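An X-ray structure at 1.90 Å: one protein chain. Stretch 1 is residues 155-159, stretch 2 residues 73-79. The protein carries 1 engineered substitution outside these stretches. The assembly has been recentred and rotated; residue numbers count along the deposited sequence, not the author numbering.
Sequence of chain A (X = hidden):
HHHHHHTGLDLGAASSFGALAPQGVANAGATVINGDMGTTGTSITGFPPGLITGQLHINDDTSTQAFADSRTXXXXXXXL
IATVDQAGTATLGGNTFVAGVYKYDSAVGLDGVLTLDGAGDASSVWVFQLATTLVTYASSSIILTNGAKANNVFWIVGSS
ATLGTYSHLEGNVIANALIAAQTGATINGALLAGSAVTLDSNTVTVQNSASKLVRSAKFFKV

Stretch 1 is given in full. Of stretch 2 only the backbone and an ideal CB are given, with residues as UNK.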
# COMPACT_ATOMS: atom_id res chain seq x y z
N TRP A 155 2.81 0.29 4.80
CA TRP A 155 2.64 -1.17 4.95
C TRP A 155 3.80 -1.84 4.20
O TRP A 155 3.80 -1.86 2.97
CB TRP A 155 1.30 -1.61 4.37
CG TRP A 155 0.15 -0.90 5.01
CD1 TRP A 155 -0.50 0.23 4.59
CD2 TRP A 155 -0.40 -1.23 6.29
NE1 TRP A 155 -1.47 0.57 5.50
CE2 TRP A 155 -1.43 -0.31 6.55
CE3 TRP A 155 -0.18 -2.29 7.18
CZ2 TRP A 155 -2.19 -0.36 7.72
CZ3 TRP A 155 -0.90 -2.32 8.35
CH2 TRP A 155 -1.88 -1.35 8.61
N ILE A 156 4.83 -2.24 4.93
CA ILE A 156 6.06 -2.85 4.34
C ILE A 156 5.84 -4.35 4.36
O ILE A 156 5.93 -5.00 5.46
CB ILE A 156 7.33 -2.42 5.08
CG1 ILE A 156 7.41 -0.91 5.27
CG2 ILE A 156 8.55 -2.97 4.37
CD1 ILE A 156 7.39 -0.12 3.99
N VAL A 157 5.36 -4.87 3.23
CA VAL A 157 4.89 -6.27 3.15
C VAL A 157 6.04 -7.14 2.63
O VAL A 157 6.45 -6.99 1.43
CB VAL A 157 3.64 -6.35 2.27
CG1 VAL A 157 3.16 -7.77 2.12
CG2 VAL A 157 2.51 -5.46 2.81
N GLY A 158 6.51 -8.05 3.50
CA GLY A 158 7.73 -8.85 3.30
C GLY A 158 7.60 -9.82 2.14
O GLY A 158 8.63 -10.06 1.48
N SER A 159 6.40 -10.30 1.82
CA SER A 159 6.13 -11.07 0.57
C SER A 159 4.99 -10.40 -0.23
O SER A 159 5.26 -9.38 -0.93
CB SER A 159 5.91 -12.53 0.80
OG SER A 159 4.83 -12.77 1.71
N UNK A 73 12.75 2.71 -0.66
CA UNK A 73 11.83 2.91 0.48
C UNK A 73 11.56 1.56 1.14
O UNK A 73 11.48 1.52 2.38
CB UNK A 73 10.52 3.56 0.03
N UNK A 74 11.35 0.48 0.37
CA UNK A 74 11.12 -0.87 0.94
C UNK A 74 12.29 -1.24 1.86
O UNK A 74 12.09 -1.69 3.00
CB UNK A 74 10.96 -1.91 -0.17
N UNK A 75 13.49 -1.09 1.34
CA UNK A 75 14.73 -1.47 2.06
C UNK A 75 14.84 -0.61 3.33
O UNK A 75 15.10 -1.19 4.42
CB UNK A 75 15.96 -1.29 1.17
N UNK A 76 14.59 0.69 3.22
CA UNK A 76 14.69 1.62 4.38
C UNK A 76 13.62 1.24 5.42
O UNK A 76 13.91 1.21 6.62
CB UNK A 76 14.51 3.07 3.94
N UNK A 77 12.44 0.87 4.95
CA UNK A 77 11.30 0.48 5.80
C UNK A 77 11.64 -0.76 6.60
O UNK A 77 11.33 -0.77 7.81
CB UNK A 77 10.05 0.23 4.96
N UNK A 78 12.25 -1.76 5.96
CA UNK A 78 12.64 -3.00 6.64
C UNK A 78 13.80 -2.73 7.61
O UNK A 78 13.90 -3.47 8.63
CB UNK A 78 13.04 -4.07 5.62
N UNK A 79 14.68 -1.78 7.30
CA UNK A 79 15.89 -1.53 8.10
C UNK A 79 15.55 -0.74 9.37
O UNK A 79 16.36 -0.70 10.27
CB UNK A 79 16.93 -0.77 7.27

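Stretch 2 is helical throughout and crosses the strand of stretch 1 at close to a right angle, 95° between their directions. Their axes come within 8.9 Å. I156 points toward the helix and is the main apolar surface offered to it.

Position 73 has helical backbone angles and a CA-to-CB bond directed sideways. Nothing of stretch 1 lies within 5.5 Å of its ideal CB, so this contact sets little constraint. The residue is A73. Its O accepts the backbone hydrogen bond from the N of position 77, at 2.8 Å.

Position 74 also points sideways. Its ideal CB is 5.2 Å from I156 CG2, which leaves room for a longer side chain to reach the strand. A methyl group and the strand's backbone lie within reach, so leucine, methionine or an aromatic residue would suit. The residue is F74, with chi1 t. Its ring comes nearer than its CB: F74 CE1 is 3.7 Å from I156 CG2, an apolar contact. The ring edge meets the end of the strand and the loop residue after it, with F74 CE1 3.4 Å from V157 O and F74 CZ 4.3 Å from G158 CA.

Position 75 points away from stretch 1, and many side chains would fit. It is V75, chi1 t, which touches a crystal neighbour.

Position 76 is out of reach of the strand, so stretch 1 does not restrict the choice. It is A76.

Position 77 points directly at I156, and its CA is 6.4 Å from I156 CA. An ideal CB here would be 2.8 Å from I156 CD1, a clash. With I156 as placed, only glycine suits, although the backbone angles are ordinary helical ones. The residue is G77. Its bare CA lies 4.2 Å from I156 CG1, so the isoleucine packs against the helix backbone.

Position 78 points sideways, with its ideal CB 4.8 Å from I156 CG2. Stretch 1 offers that methyl and, farther off, the carbonyls of I156 and G158. A long side chain with an apolar stem and a donor at its end would suit: glutamine, lysine or arginine. The residue is Q78, with chi1 m and chi2 t. Q78 CG packs 3.6 Å from I156 CG2. Q78 NE2 donates to two waters: water 1 at 2.9 Å, which donates to I156 O at 3.0 Å, and water 2 at 3.1 Å, which donates to G158 O at 2.6 Å. The polar links to stretch 1 thus run through water; no direct hydrogen bond joins the stretches.

Position 79 is out of reach and permissive. It is A79.

Stretch 2 (73-79) AFVAGQA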
# COMPACT_ATOMS: atom_id res chain seq x y z
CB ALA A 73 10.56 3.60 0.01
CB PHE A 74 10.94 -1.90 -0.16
CG PHE A 74 10.63 -3.28 0.35
CD1 PHE A 74 9.34 -3.63 0.71
CD2 PHE A 74 11.64 -4.20 0.53
CE1 PHE A 74 9.07 -4.89 1.21
CE2 PHE A 74 11.36 -5.47 0.99
CZ PHE A 74 10.09 -5.80 1.37
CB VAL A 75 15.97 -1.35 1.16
CG1 VAL A 75 17.26 -1.45 1.97
CG2 VAL A 75 15.92 -2.42 0.07
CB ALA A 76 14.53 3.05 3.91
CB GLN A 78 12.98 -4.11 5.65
CG GLN A 78 11.72 -4.65 4.97
CD GLN A 78 11.93 -6.04 4.42
OE1 GLN A 78 13.01 -6.35 3.91
NE2 GLN A 78 10.89 -6.88 4.48
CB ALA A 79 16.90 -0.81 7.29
O HOH W 1 8.62 -6.19 6.06
O HOH W 2 10.90 -9.48 2.71
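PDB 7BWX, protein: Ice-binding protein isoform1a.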